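Local coordinates for hypothetical protein (Porphyromonas gingivalis W83, PDB 2P3P), which is of unknown function but belongs to the DUF3256 family and probably binds metal ions such as magnesium, at residues G44-A49 against L62-F67; E77-I82 against V157-E162; P126-F131 against I186-E191. All coordinates share one frame; numbering follows the deposited sequence.

Contact 1. Residues G44-A49 against L62-F67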
ATOM      1  N   GLY A  44      12.660  -4.936  16.661  1.00 10.27           N
ATOM      2  CA  GLY A  44      12.307  -6.001  15.737  1.00 11.21           C
ATOM      3  C   GLY A  44      11.093  -6.825  16.130  1.00 11.23           C
ATOM      4  O   GLY A  44      10.615  -7.662  15.336  1.00 12.21           O
ATOM      5  N   PHE A  45      10.609  -6.590  17.360  1.00 10.81           N
ATOM      6  CA  PHE A  45       9.448  -7.252  17.921  1.00 10.46           C
ATOM      7  C   PHE A  45       8.301  -6.284  17.739  1.00 10.68           C
ATOM      8  O   PHE A  45       8.211  -5.220  18.403  1.00 10.50           O
ATOM      9  CB  PHE A  45       9.663  -7.611  19.368  1.00  9.37           C
ATOM     10  CG  PHE A  45      10.782  -8.584  19.573  1.00  9.03           C
ATOM     11  CD1 PHE A  45      10.603  -9.901  19.273  1.00  7.64           C
ATOM     12  CD2 PHE A  45      12.024  -8.147  20.011  1.00  7.73           C
ATOM     13  CE1 PHE A  45      11.592 -10.789  19.481  1.00  8.94           C
ATOM     14  CE2 PHE A  45      13.058  -9.039  20.179  1.00  9.74           C
ATOM     15  CZ  PHE A  45      12.850 -10.365  19.892  1.00  8.50           C
ATOM     16  N   THR A  46       7.457  -6.630  16.775  1.00 11.29           N
ATOM     17  CA  THR A  46       6.293  -5.830  16.501  1.00 10.53           C
ATOM     18  C   THR A  46       5.442  -5.639  17.756  1.00 10.07           C
ATOM     19  O   THR A  46       5.124  -6.623  18.482  1.00  9.27           O
ATOM     20  CB  THR A  46       5.485  -6.523  15.398  1.00 10.63           C
ATOM     21  OG1 THR A  46       6.344  -6.668  14.250  1.00 10.27           O
ATOM     22  CG2 THR A  46       4.224  -5.748  15.085  1.00 10.60           C
ATOM     23  N   HIS A  47       5.096  -4.380  18.025  1.00  9.38           N
ATOM     24  CA  HIS A  47       4.276  -4.006  19.186  1.00  9.76           C
ATOM     25  C   HIS A  47       2.869  -3.676  18.718  1.00 10.73           C
ATOM     26  O   HIS A  47       2.704  -2.825  17.858  1.00 10.45           O
ATOM     27  CB  HIS A  47       4.890  -2.831  19.939  1.00  9.97           C
ATOM     28  CG  HIS A  47       4.025  -2.299  21.031  1.00  8.98           C
ATOM     29  ND1 HIS A  47       3.870  -2.966  22.224  1.00 11.05           N
ATOM     30  CD2 HIS A  47       3.250  -1.196  21.105  1.00  8.55           C
ATOM     31  CE1 HIS A  47       3.070  -2.264  23.008  1.00 13.28           C
ATOM     32  NE2 HIS A  47       2.666  -1.197  22.348  1.00 11.93           N
ATOM     33  N   THR A  48       1.882  -4.417  19.255  1.00 10.32           N
ATOM     34  CA  THR A  48       0.475  -4.207  18.933  0.50 10.10           C
ATOM     35  C   THR A  48      -0.242  -3.311  19.951  1.00 10.14           C
ATOM     36  O   THR A  48      -0.116  -3.479  21.162  1.00  8.94           O
ATOM     37  CB  THR A  48      -0.255  -5.570  18.806  0.50 10.26           C
ATOM     38  OG1 THR A  48      -0.418  -6.171  20.096  0.50 10.88           O
ATOM     39  CG2 THR A  48       0.545  -6.489  17.942  0.50  9.77           C
ATOM     40  N   ALA A  49      -0.994  -2.347  19.429  1.00 11.12           N
ATOM     41  CA  ALA A  49      -1.741  -1.411  20.237  1.00 11.71           C
ATOM     42  C   ALA A  49      -3.051  -1.061  19.528  1.00 11.52           C
ATOM     43  O   ALA A  49      -3.211  -1.231  18.285  1.00 11.24           O
ATOM     44  CB  ALA A  49      -0.915  -0.167  20.514  1.00 12.92           C
ATOM     45  N   LEU A  62       0.384  -1.789  14.401  1.00  7.46           N
ATOM     46  CA  LEU A  62       1.533  -2.653  14.514  1.00  8.02           C
ATOM     47  C   LEU A  62       2.760  -1.766  14.349  1.00  7.53           C
ATOM     48  O   LEU A  62       2.941  -1.174  13.305  1.00  8.74           O
ATOM     49  CB  LEU A  62       1.536  -3.742  13.442  1.00  8.73           C
ATOM     50  CG  LEU A  62       0.374  -4.736  13.523  1.00 10.58           C
ATOM     51  CD1 LEU A  62       0.525  -5.755  12.405  1.00 11.84           C
ATOM     52  CD2 LEU A  62       0.311  -5.409  14.882  1.00  9.48           C
ATOM     53  N   LEU A  63       3.553  -1.667  15.415  1.00  7.43           N
ATOM     54  CA  LEU A  63       4.721  -0.790  15.487  1.00  7.73           C
ATOM     55  C   LEU A  63       6.001  -1.632  15.515  1.00  7.12           C
ATOM     56  O   LEU A  63       6.268  -2.306  16.486  1.00  5.84           O
ATOM     57  CB  LEU A  63       4.656   0.113  16.725  1.00  8.79           C
ATOM     58  CG  LEU A  63       3.408   1.002  16.848  1.00  9.01           C
ATOM     59  CD1 LEU A  63       3.405   1.666  18.228  1.00 12.62           C
ATOM     60  CD2 LEU A  63       3.318   2.074  15.765  1.00  9.89           C
ATOM     61  N   ASN A  64       6.769  -1.561  14.435  1.00  7.58           N
ATOM     62  CA  ASN A  64       8.036  -2.258  14.318  1.00  7.53           C
ATOM     63  C   ASN A  64       9.108  -1.241  13.841  1.00  7.87           C
ATOM     64  O   ASN A  64       8.793  -0.253  13.199  1.00  7.38           O
ATOM     65  CB  ASN A  64       7.837  -3.458  13.351  1.00  7.20           C
ATOM     66  CG  ASN A  64       9.088  -4.303  13.162  1.00  7.19           C
ATOM     67  OD1 ASN A  64      10.098  -3.833  12.623  1.00  8.99           O
ATOM     68  ND2 ASN A  64       9.012  -5.571  13.569  1.00  4.04           N
ATOM     69  N   ARG A  65      10.365  -1.491  14.213  0.50  8.30           N
ATOM     70  CA  ARG A  65      11.485  -0.609  13.834  0.50  8.49           C
ATOM     71  C   ARG A  65      11.579  -0.393  12.327  0.50  8.54           C
ATOM     72  O   ARG A  65      12.087   0.647  11.873  0.50  8.58           O
ATOM     73  CB  ARG A  65      12.827  -1.160  14.358  0.50  8.56           C
ATOM     74  CG  ARG A  65      13.985  -0.156  14.268  0.50  8.89           C
ATOM     75  CD  ARG A  65      15.341  -0.812  14.415  0.50  9.88           C
ATOM     76  NE  ARG A  65      16.422   0.176  14.460  0.50 10.78           N
ATOM     77  CZ  ARG A  65      16.721   0.906  15.528  0.50 12.30           C
ATOM     78  NH1 ARG A  65      16.060   0.739  16.670  0.50 13.12           N
ATOM     79  NH2 ARG A  65      17.730   1.770  15.470  0.50 14.96           N
ATOM     80  N   ASN A  66      11.137  -1.387  11.562  1.00  8.31           N
ATOM     81  CA  ASN A  66      11.188  -1.325  10.106  1.00  8.66           C
ATOM     82  C   ASN A  66       9.884  -1.182   9.353  1.00  9.13           C
ATOM     83  O   ASN A  66       9.914  -1.030   8.135  1.00  9.05           O
ATOM     84  CB  ASN A  66      11.971  -2.515   9.571  1.00  9.62           C
ATOM     85  CG  ASN A  66      13.411  -2.489  10.047  1.00 11.62           C
ATOM     86  OD1 ASN A  66      13.899  -3.466  10.603  1.00 19.55           O
ATOM     87  ND2 ASN A  66      14.083  -1.357   9.850  1.00 12.27           N
ATOM     88  N   PHE A  67       8.761  -1.185  10.047  1.00  7.68           N
ATOM     89  CA  PHE A  67       7.479  -0.895   9.383  1.00  8.21           C
ATOM     90  C   PHE A  67       6.397  -0.585  10.438  1.00  8.51           C
ATOM     91  O   PHE A  67       6.469  -1.064  11.589  1.00  6.98           O
ATOM     92  CB  PHE A  67       7.045  -2.106   8.542  1.00  8.62           C
ATOM     93  CG  PHE A  67       6.721  -3.337   9.376  1.00  8.63           C
ATOM     94  CD1 PHE A  67       5.429  -3.538   9.856  1.00 10.91           C
ATOM     95  CD2 PHE A  67       7.684  -4.291   9.650  1.00  9.12           C
ATOM     96  CE1 PHE A  67       5.125  -4.622  10.631  1.00 12.19           C
ATOM     97  CE2 PHE A  67       7.351  -5.423  10.466  1.00 10.04           C
ATOM     98  CZ  PHE A  67       6.097  -5.563  10.925  1.00  9.19           C
TER
HETATM   99  O   HOH W   1       8.523  -2.591  18.338  1.00 12.05           O

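Contact 2. Residues E77-I82 against V157-E162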
ATOM      1  N   GLU A  77      -6.285   0.592   5.458  1.00  7.33           N
ATOM      2  CA  GLU A  77      -4.935   0.269   5.947  1.00  7.94           C
ATOM      3  C   GLU A  77      -3.915   1.308   5.501  1.00  6.49           C
ATOM      4  O   GLU A  77      -3.880   1.677   4.337  1.00  6.16           O
ATOM      5  CB  GLU A  77      -4.488  -1.075   5.391  1.00  7.18           C
ATOM      6  CG  GLU A  77      -3.099  -1.431   5.815  1.00 12.03           C
ATOM      7  CD  GLU A  77      -2.683  -2.781   5.322  1.00 11.01           C
ATOM      8  OE1 GLU A  77      -2.339  -2.856   4.110  1.00 12.48           O
ATOM      9  OE2 GLU A  77      -2.699  -3.725   6.127  1.00 12.87           O
ATOM     10  N   VAL A  78      -3.047   1.715   6.427  1.00  7.21           N
ATOM     11  CA  VAL A  78      -1.865   2.526   6.135  1.00  7.75           C
ATOM     12  C   VAL A  78      -0.640   1.742   6.553  1.00  8.41           C
ATOM     13  O   VAL A  78      -0.511   1.348   7.729  1.00  8.03           O
ATOM     14  CB  VAL A  78      -1.922   3.869   6.926  1.00  7.05           C
ATOM     15  CG1 VAL A  78      -0.557   4.698   6.807  1.00  8.83           C
ATOM     16  CG2 VAL A  78      -3.127   4.663   6.579  1.00  7.29           C
ATOM     17  N   PHE A  79       0.258   1.519   5.585  1.00  8.43           N
ATOM     18  CA  PHE A  79       1.464   0.753   5.818  1.00  8.20           C
ATOM     19  C   PHE A  79       2.616   1.652   5.388  1.00  8.48           C
ATOM     20  O   PHE A  79       2.591   2.191   4.304  1.00  8.72           O
ATOM     21  CB  PHE A  79       1.443  -0.533   5.025  1.00  9.09           C
ATOM     22  CG  PHE A  79       2.640  -1.378   5.242  1.00  7.99           C
ATOM     23  CD1 PHE A  79       2.708  -2.218   6.362  1.00 10.90           C
ATOM     24  CD2 PHE A  79       3.707  -1.339   4.359  1.00 11.33           C
ATOM     25  CE1 PHE A  79       3.845  -3.040   6.588  1.00  9.62           C
ATOM     26  CE2 PHE A  79       4.839  -2.155   4.581  1.00 12.56           C
ATOM     27  CZ  PHE A  79       4.910  -2.980   5.698  1.00  9.44           C
HETATM   28  N   MSE A  80       3.577   1.859   6.264  1.00  8.87           N
HETATM   29  CA  MSE A  80       4.660   2.771   5.932  1.00  9.61           C
HETATM   30  C   MSE A  80       5.995   2.210   6.332  1.00  8.99           C
HETATM   31  O   MSE A  80       6.125   1.446   7.329  1.00  8.82           O
HETATM   32  CB  MSE A  80       4.471   4.142   6.601  1.00 10.22           C
HETATM   33  CG  MSE A  80       4.622   4.111   8.066  1.00  9.50           C
HETATM   34 SE   MSE A  80       4.483   5.918   8.866  0.80 16.05          SE
HETATM   35  CE  MSE A  80       2.610   6.162   8.553  1.00 12.07           C
ATOM     36  N   ARG A  81       6.991   2.589   5.543  1.00  8.90           N
ATOM     37  CA  ARG A  81       8.368   2.090   5.687  1.00  8.76           C
ATOM     38  C   ARG A  81       9.311   3.143   5.149  1.00  7.93           C
ATOM     39  O   ARG A  81       8.902   3.908   4.302  1.00  7.94           O
ATOM     40  CB  ARG A  81       8.592   0.827   4.867  1.00 10.05           C
ATOM     41  CG  ARG A  81       7.908  -0.387   5.400  1.00 10.43           C
ATOM     42  CD  ARG A  81       8.544  -1.665   4.901  1.00 11.25           C
ATOM     43  NE  ARG A  81       9.885  -1.831   5.449  1.00 12.37           N
ATOM     44  CZ  ARG A  81      10.830  -2.536   4.862  1.00 13.62           C
ATOM     45  NH1 ARG A  81      10.610  -3.085   3.684  1.00 13.48           N
ATOM     46  NH2 ARG A  81      12.014  -2.647   5.440  1.00 15.73           N
ATOM     47  N   ILE A  82      10.565   3.119   5.605  1.00  7.69           N
ATOM     48  CA  ILE A  82      11.671   3.844   5.006  1.00  8.65           C
ATOM     49  C   ILE A  82      12.255   2.985   3.873  1.00  8.92           C
ATOM     50  O   ILE A  82      12.438   1.789   4.008  1.00 10.34           O
ATOM     51  CB  ILE A  82      12.812   4.129   6.050  1.00  9.67           C
ATOM     52  CG1 ILE A  82      12.285   4.954   7.187  1.00 10.41           C
ATOM     53  CG2 ILE A  82      13.931   5.016   5.439  1.00  9.10           C
ATOM     54  CD1 ILE A  82      11.922   6.338   6.748  1.00 12.75           C
ATOM     55  N   VAL A 157      -1.941  -3.255  -3.367  1.00  7.68           N
ATOM     56  CA  VAL A 157      -0.529  -3.371  -3.151  1.00  7.30           C
ATOM     57  C   VAL A 157      -0.174  -3.858  -1.737  1.00  7.47           C
ATOM     58  O   VAL A 157      -0.784  -3.435  -0.766  1.00  7.63           O
ATOM     59  CB  VAL A 157       0.085  -1.998  -3.349  1.00  7.59           C
ATOM     60  CG1 VAL A 157       1.563  -2.001  -2.999  1.00  8.45           C
ATOM     61  CG2 VAL A 157      -0.166  -1.510  -4.829  1.00  7.14           C
ATOM     62  N   SER A 158       0.836  -4.720  -1.670  1.00  8.68           N
ATOM     63  CA  SER A 158       1.476  -5.130  -0.398  1.00  7.62           C
ATOM     64  C   SER A 158       2.989  -4.874  -0.455  1.00  7.55           C
ATOM     65  O   SER A 158       3.713  -5.562  -1.159  1.00  7.03           O
ATOM     66  CB  SER A 158       1.264  -6.610  -0.144  1.00  8.12           C
ATOM     67  OG  SER A 158       1.673  -6.939   1.179  1.00  7.95           O
ATOM     68  N   LEU A 159       3.445  -3.886   0.274  1.00  7.28           N
ATOM     69  CA  LEU A 159       4.903  -3.678   0.446  1.00  7.56           C
ATOM     70  C   LEU A 159       5.421  -4.694   1.463  1.00  6.54           C
ATOM     71  O   LEU A 159       4.809  -4.926   2.535  1.00  4.98           O
ATOM     72  CB  LEU A 159       5.117  -2.227   0.915  1.00  7.94           C
ATOM     73  CG  LEU A 159       6.530  -1.767   1.153  1.00  7.11           C
ATOM     74  CD1 LEU A 159       7.365  -1.871  -0.116  1.00  9.28           C
ATOM     75  CD2 LEU A 159       6.437  -0.315   1.674  1.00  6.43           C
ATOM     76  N   SER A 160       6.531  -5.352   1.136  1.00  7.42           N
ATOM     77  CA  SER A 160       7.176  -6.254   2.087  1.00  7.86           C
ATOM     78  C   SER A 160       7.562  -5.569   3.402  1.00  8.44           C
ATOM     79  O   SER A 160       7.920  -4.374   3.459  1.00  9.13           O
ATOM     80  CB  SER A 160       8.416  -6.928   1.480  1.00  8.02           C
ATOM     81  OG  SER A 160       9.045  -7.836   2.423  1.00  9.15           O
ATOM     82  N   GLU A 161       7.479  -6.341   4.476  1.00  8.24           N
ATOM     83  CA  GLU A 161       7.933  -5.908   5.784  1.00  9.10           C
ATOM     84  C   GLU A 161       9.445  -5.983   5.923  1.00 10.47           C
ATOM     85  O   GLU A 161      10.008  -5.347   6.793  1.00 11.87           O
ATOM     86  CB  GLU A 161       7.293  -6.757   6.889  1.00  8.71           C
ATOM     87  CG  GLU A 161       5.776  -6.544   6.933  1.00  8.92           C
ATOM     88  CD  GLU A 161       4.995  -7.663   7.568  1.00  9.98           C
ATOM     89  OE1 GLU A 161       5.483  -8.273   8.563  1.00  9.69           O
ATOM     90  OE2 GLU A 161       3.846  -7.896   7.100  1.00 12.13           O
ATOM     91  N   GLU A 162      10.083  -6.819   5.118  1.00 11.63           N
ATOM     92  CA  GLU A 162      11.460  -7.206   5.384  1.00 12.65           C
ATOM     93  C   GLU A 162      12.454  -7.018   4.238  1.00 11.91           C
ATOM     94  O   GLU A 162      13.647  -7.128   4.482  1.00 12.16           O
ATOM     95  CB  GLU A 162      11.499  -8.661   5.838  1.00 13.52           C
ATOM     96  CG  GLU A 162      10.174  -9.103   6.409  1.00 15.96           C
ATOM     97  CD  GLU A 162      10.211 -10.480   6.964  1.00 17.19           C
ATOM     98  OE1 GLU A 162      11.270 -11.160   6.836  1.00 25.10           O
ATOM     99  OE2 GLU A 162       9.164 -10.883   7.528  1.00 23.33           O
TER

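Contact 3. Residues P126-F131 against I186-E191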
ATOM      1  N   PRO A 126       1.020  -0.300 -12.919  1.00  9.82           N
ATOM      2  CA  PRO A 126       0.832  -1.143 -14.103  1.00 10.57           C
ATOM      3  C   PRO A 126      -0.540  -0.963 -14.736  1.00 10.68           C
ATOM      4  O   PRO A 126      -1.451  -0.474 -14.060  1.00 12.18           O
ATOM      5  CB  PRO A 126       0.992  -2.567 -13.571  1.00 10.75           C
ATOM      6  CG  PRO A 126       0.826  -2.506 -12.116  1.00  9.37           C
ATOM      7  CD  PRO A 126       1.159  -1.084 -11.674  1.00  9.91           C
ATOM      8  N   ARG A 127      -0.620  -1.248 -16.040  1.00 10.77           N
ATOM      9  CA  ARG A 127      -1.878  -1.304 -16.788  1.00 10.94           C
ATOM     10  C   ARG A 127      -2.537  -2.634 -16.506  1.00  9.19           C
ATOM     11  O   ARG A 127      -1.858  -3.608 -16.142  1.00  8.21           O
ATOM     12  CB  ARG A 127      -1.648  -1.182 -18.303  1.00 10.64           C
ATOM     13  CG  ARG A 127      -1.038   0.145 -18.745  1.00 12.73           C
ATOM     14  CD  ARG A 127      -0.659   0.172 -20.230  1.00 15.49           C
ATOM     15  NE  ARG A 127      -1.743  -0.296 -21.097  1.00 20.02           N
ATOM     16  CZ  ARG A 127      -1.852  -0.040 -22.398  1.00 21.37           C
ATOM     17  NH1 ARG A 127      -2.878  -0.531 -23.067  1.00 22.27           N
ATOM     18  NH2 ARG A 127      -0.961   0.718 -23.026  1.00 23.35           N
ATOM     19  N   ILE A 128      -3.847  -2.703 -16.724  1.00  9.21           N
ATOM     20  CA  ILE A 128      -4.529  -3.961 -16.462  1.00  9.45           C
ATOM     21  C   ILE A 128      -3.972  -5.061 -17.388  1.00  9.26           C
ATOM     22  O   ILE A 128      -4.017  -6.247 -17.043  1.00  8.70           O
ATOM     23  CB  ILE A 128      -6.069  -3.837 -16.572  1.00 10.33           C
ATOM     24  CG1 ILE A 128      -6.767  -5.063 -15.980  1.00 11.06           C
ATOM     25  CG2 ILE A 128      -6.518  -3.641 -18.057  1.00  7.55           C
ATOM     26  CD1 ILE A 128      -6.463  -5.355 -14.513  1.00  8.79           C
ATOM     27  N   GLU A 129      -3.437  -4.697 -18.565  1.00  9.38           N
ATOM     28  CA  GLU A 129      -2.963  -5.714 -19.500  1.00  9.12           C
ATOM     29  C   GLU A 129      -1.754  -6.468 -18.982  1.00  9.11           C
ATOM     30  O   GLU A 129      -1.471  -7.588 -19.448  1.00  8.36           O
ATOM     31  CB  GLU A 129      -2.673  -5.149 -20.919  1.00  9.16           C
ATOM     32  CG  GLU A 129      -1.460  -4.190 -21.017  1.00  9.71           C
ATOM     33  CD  GLU A 129      -1.071  -3.838 -22.450  1.00  9.35           C
ATOM     34  OE1 GLU A 129      -1.683  -4.360 -23.440  1.00  7.70           O
ATOM     35  OE2 GLU A 129      -0.118  -3.040 -22.586  1.00 10.43           O
ATOM     36  N   ASP A 130      -1.032  -5.836 -18.056  1.00  9.47           N
ATOM     37  CA  ASP A 130       0.077  -6.499 -17.355  1.00  9.29           C
ATOM     38  C   ASP A 130      -0.336  -7.750 -16.582  1.00  9.02           C
ATOM     39  O   ASP A 130       0.533  -8.546 -16.207  1.00  9.37           O
ATOM     40  CB  ASP A 130       0.799  -5.513 -16.457  1.00  8.60           C
ATOM     41  CG  ASP A 130       1.411  -4.370 -17.251  1.00 13.21           C
ATOM     42  OD1 ASP A 130       1.810  -4.584 -18.414  1.00 14.13           O
ATOM     43  OD2 ASP A 130       1.484  -3.268 -16.702  1.00 19.15           O
ATOM     44  N   PHE A 131      -1.637  -7.919 -16.364  1.00  7.70           N
ATOM     45  CA  PHE A 131      -2.167  -9.025 -15.569  1.00  8.85           C
ATOM     46  C   PHE A 131      -2.812 -10.057 -16.503  1.00  9.25           C
ATOM     47  O   PHE A 131      -3.476 -11.018 -16.050  1.00  8.74           O
ATOM     48  CB  PHE A 131      -3.208  -8.508 -14.562  1.00  9.23           C
ATOM     49  CG  PHE A 131      -2.646  -7.629 -13.499  1.00  8.39           C
ATOM     50  CD1 PHE A 131      -2.171  -8.176 -12.301  1.00 11.19           C
ATOM     51  CD2 PHE A 131      -2.539  -6.263 -13.687  1.00 10.71           C
ATOM     52  CE1 PHE A 131      -1.629  -7.380 -11.315  1.00  5.41           C
ATOM     53  CE2 PHE A 131      -1.973  -5.461 -12.698  1.00  6.06           C
ATOM     54  CZ  PHE A 131      -1.523  -6.039 -11.507  1.00  7.27           C
ATOM     55  N   ILE A 186      -9.964 -16.819 -19.092  1.00 12.97           N
ATOM     56  CA  ILE A 186      -9.110 -17.191 -20.224  1.00 12.66           C
ATOM     57  C   ILE A 186      -7.998 -16.200 -20.463  1.00 12.80           C
ATOM     58  O   ILE A 186      -7.041 -16.538 -21.189  1.00 12.76           O
ATOM     59  CB  ILE A 186      -9.884 -17.451 -21.567  1.00 13.67           C
ATOM     60  CG1 ILE A 186     -10.339 -16.177 -22.264  1.00 12.70           C
ATOM     61  CG2 ILE A 186     -11.076 -18.328 -21.320  1.00 12.89           C
ATOM     62  CD1 ILE A 186     -10.788 -16.392 -23.735  1.00 13.78           C
ATOM     63  N   PHE A 187      -8.127 -14.983 -19.914  1.00 11.62           N
ATOM     64  CA  PHE A 187      -7.136 -13.953 -20.155  1.00 11.54           C
ATOM     65  C   PHE A 187      -6.684 -13.111 -18.935  1.00 10.95           C
ATOM     66  O   PHE A 187      -5.590 -12.592 -18.956  1.00 12.25           O
ATOM     67  CB  PHE A 187      -7.582 -13.065 -21.309  1.00 10.12           C
ATOM     68  CG  PHE A 187      -8.622 -12.047 -20.944  1.00  9.98           C
ATOM     69  CD1 PHE A 187      -8.244 -10.788 -20.466  1.00 10.41           C
ATOM     70  CD2 PHE A 187      -9.974 -12.348 -21.069  1.00  6.80           C
ATOM     71  CE1 PHE A 187      -9.194  -9.861 -20.153  1.00 10.02           C
ATOM     72  CE2 PHE A 187     -10.930 -11.421 -20.743  1.00 11.06           C
ATOM     73  CZ  PHE A 187     -10.555 -10.198 -20.261  1.00  8.37           C
ATOM     74  N   LEU A 188      -7.501 -13.001 -17.895  1.00 11.86           N
ATOM     75  CA  LEU A 188      -7.179 -12.176 -16.743  1.00 12.25           C
ATOM     76  C   LEU A 188      -6.676 -13.005 -15.561  1.00 12.47           C
ATOM     77  O   LEU A 188      -7.441 -13.815 -14.988  1.00 13.65           O
ATOM     78  CB  LEU A 188      -8.415 -11.457 -16.275  1.00 13.24           C
ATOM     79  CG  LEU A 188      -8.156 -10.415 -15.218  1.00 11.48           C
ATOM     80  CD1 LEU A 188      -6.963  -9.441 -15.643  1.00 11.51           C
ATOM     81  CD2 LEU A 188      -9.487  -9.621 -14.981  1.00 13.16           C
ATOM     82  N   SER A 189      -5.419 -12.812 -15.199  1.00 10.22           N
ATOM     83  CA  SER A 189      -4.758 -13.686 -14.240  1.00 10.19           C
ATOM     84  C   SER A 189      -4.802 -13.053 -12.868  1.00  8.79           C
ATOM     85  O   SER A 189      -4.557 -11.871 -12.724  1.00  9.35           O
ATOM     86  CB  SER A 189      -3.273 -13.923 -14.590  1.00 10.11           C
ATOM     87  OG  SER A 189      -2.570 -14.549 -13.514  1.00  9.20           O
ATOM     88  N   PRO A 190      -5.015 -13.865 -11.839  1.00 10.00           N
ATOM     89  CA  PRO A 190      -4.989 -13.401 -10.458  1.00  9.55           C
ATOM     90  C   PRO A 190      -3.583 -13.332  -9.889  1.00  9.06           C
ATOM     91  O   PRO A 190      -3.409 -12.866  -8.750  1.00 10.02           O
ATOM     92  CB  PRO A 190      -5.804 -14.469  -9.725  1.00  9.85           C
ATOM     93  CG  PRO A 190      -5.539 -15.722 -10.487  1.00 11.34           C
ATOM     94  CD  PRO A 190      -5.181 -15.323 -11.912  1.00 10.41           C
ATOM     95  N   GLU A 191      -2.575 -13.790 -10.628  1.00  8.13           N
ATOM     96  CA  GLU A 191      -1.215 -13.779 -10.083  1.00  8.17           C
ATOM     97  C   GLU A 191      -0.686 -12.346  -9.830  1.00  7.51           C
ATOM     98  O   GLU A 191      -0.727 -11.489 -10.704  1.00  7.13           O
ATOM     99  CB  GLU A 191      -0.246 -14.477 -11.023  1.00  8.40           C
ATOM    100  CG  GLU A 191       1.012 -14.966 -10.356  1.00  9.75           C
ATOM    101  CD  GLU A 191       0.758 -16.079  -9.343  1.00 14.32           C
ATOM    102  OE1 GLU A 191      -0.272 -16.794  -9.478  1.00 19.53           O
ATOM    103  OE2 GLU A 191       1.584 -16.238  -8.415  1.00 17.53           O
TER

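Contact 1. Residues G44-A49 against L62-F67
The carbonyl oxygen of Leu63 is the best-held polar atom here, gripped by two hydrogen bonds, one from His47 N at 2.8 Å and one from a water that also donates to Phe45 O. His47 N approaches from above the carbonyl plane rather than along a lone pair, while the CA-H of Thr46 adds a third, softer contact to the same oxygen. This is the open end of the antiparallel beta hairpin formed by strands 47-52 and 58-64, at the outer edge of the seven-stranded sheet. His47 and Leu63 make a hydrogen-bonded pair, Leu63 N returning a nearly straight bond (164°) to His47 O in its carbonyl plane; Thr48 and Leu62 make the adjoining non-hydrogen-bonded pair.

Next to the His47-Leu63 pair, the side chain of Asn64 takes over the bridging. Its CG stands anti to the backbone N (chi1 -179°), which carries ND2 across to Thr46 OG1 at 3.0 Å, close to the amide plane; a second, weak bond runs from ND2 to Gly44 O. The other end of the amide, OD1, accepts from Asn66 N on a lone pair and so closes an Asx turn, fixing the rotation of the group. On the face bearing His47 and Leu63, the two side chains run side by side, with Leu63 CD1 at the edge of the imidazole, and Leu63 continues onto Leu35 and Ala39 of helix 29-39. On the other face Leu62 CD2 presses against Thr48 CG2 at 3.3 Å, tighter than usual van der Waals contact in the conformer given for Thr48.

Contact 2. Residues E77-I82 against V157-E162
Arg81 leaves strand 77-84 with its CB pointing toward the 157-162 segment, and it shares the contact with Phe79. CB and CG both lie 4.0 Å from Leu159 CD2, so the aliphatic root of the arginine passes obliquely along that methyl. CD then comes to 3.1 Å from Ser160 O. There the chain bends (chi3 68°), and NE turns to its strongest partner, Asn66 O, outside both segments. At the tip, NH1 gives Ser160 O a weak hydrogen bond with an angle of only 125°, and the carbonyl oxygen of Glu161 sits over the centre of the guanidinium, 3.5 Å above its plane. Backbone oxygens of Ser160, Glu161 and Asn66 gather round the guanidinium and would probably help to stabilise its charge; a long, weak ion pair with Asp164 may add to this.

Beside it, Phe79 has CG anti to the backbone N (chi1 -179°), and its ring crosses Leu159 at about a right angle. CE2 meets Leu159 CB at 3.7 Å, and Leu159 CD2 lies in plane at the ring edge. Glu161 CG approaches CZ of the same ring at 3.9 Å, whereas its carboxylate goes on to a salt bridge with Arg69. The loop holding these carbonyls is shaped by an ST turn, Glu162 N donating to Ser160 OG.

The contact packs the end of edge strand 155-159 of the four-stranded sheet across a middle strand of the seven-stranded one. Strand 77-84 runs there between strands 67-72 and 90-98; Met80 and Ile82 point away from the 157-162 segment, and their side chains touch helix 11-18.

Contact 3. Residues P126-F131 against I186-E191
Two torsions of Leu188 bring the apolar groups together: CG stands anti to the backbone N (chi1 -171°), and chi2 of 49° then carries CD1 to within 4.0 Å of Phe131 CB. The same methyl lies a looser 4.3 Å from Ile128 CD1, a tip-to-tip meeting. Phe131 in turn has CG anti to its carbonyl carbon, which places the ring so that Phe131 CD1 lies 4.0 Å from Glu191 O, an oxygen that sits at the ring edge, near the plane of the ring.

The one hydrogen bond between the segments joins backbone to backbone. Ser189 N donates to Phe131 O at 2.8 Å, approaching almost along the C=O axis (168°), and Ser189 CB packs against the same oxygen. The acceptor belongs to the last residue of a short 3-10 turn, 128-131, in which Phe131 N donates to Ile128 O; it therefore couples this turn to the loop that leads into strand 193-197 of the four-stranded sheet. That loop has a local brace of its own, an ST turn in which Glu191 N donates to Ser189 OG. Gln170 of strand 165-170 links the two loops: it touches Ile128, Phe131 and Leu188, and its NE2 donates to Ser189 O. The side chain of Leu188 is about 8 Å from that of Ser149, a Mg(2+)-binding residue in a structure of this protein, although no ion is bound here.

In the fold
Contact 1 closes along the chain before contact 2 opens, whereas contacts 2 and 3 cross, their segments alternating. Contacts 1 and 2 have centres about 12 Å apart and touch through Phe67, which packs on Phe79, Arg81 and Glu161. Both reach the seven-stranded sheet, contact 1 at its edge hairpin and contact 2 where the four-stranded sheet comes over it. Contact 3 lies about 23 Å from contact 2 and about 34 Å from contact 1 between centres, on the opposite side of the chain's centre from contact 1. Strand 165-170 meets both contact 2, at Leu159, and contact 3, through Gln170, so the smaller sheet links the region where the two sheets meet to the loops near the Mg(2+)-site residue Ser149.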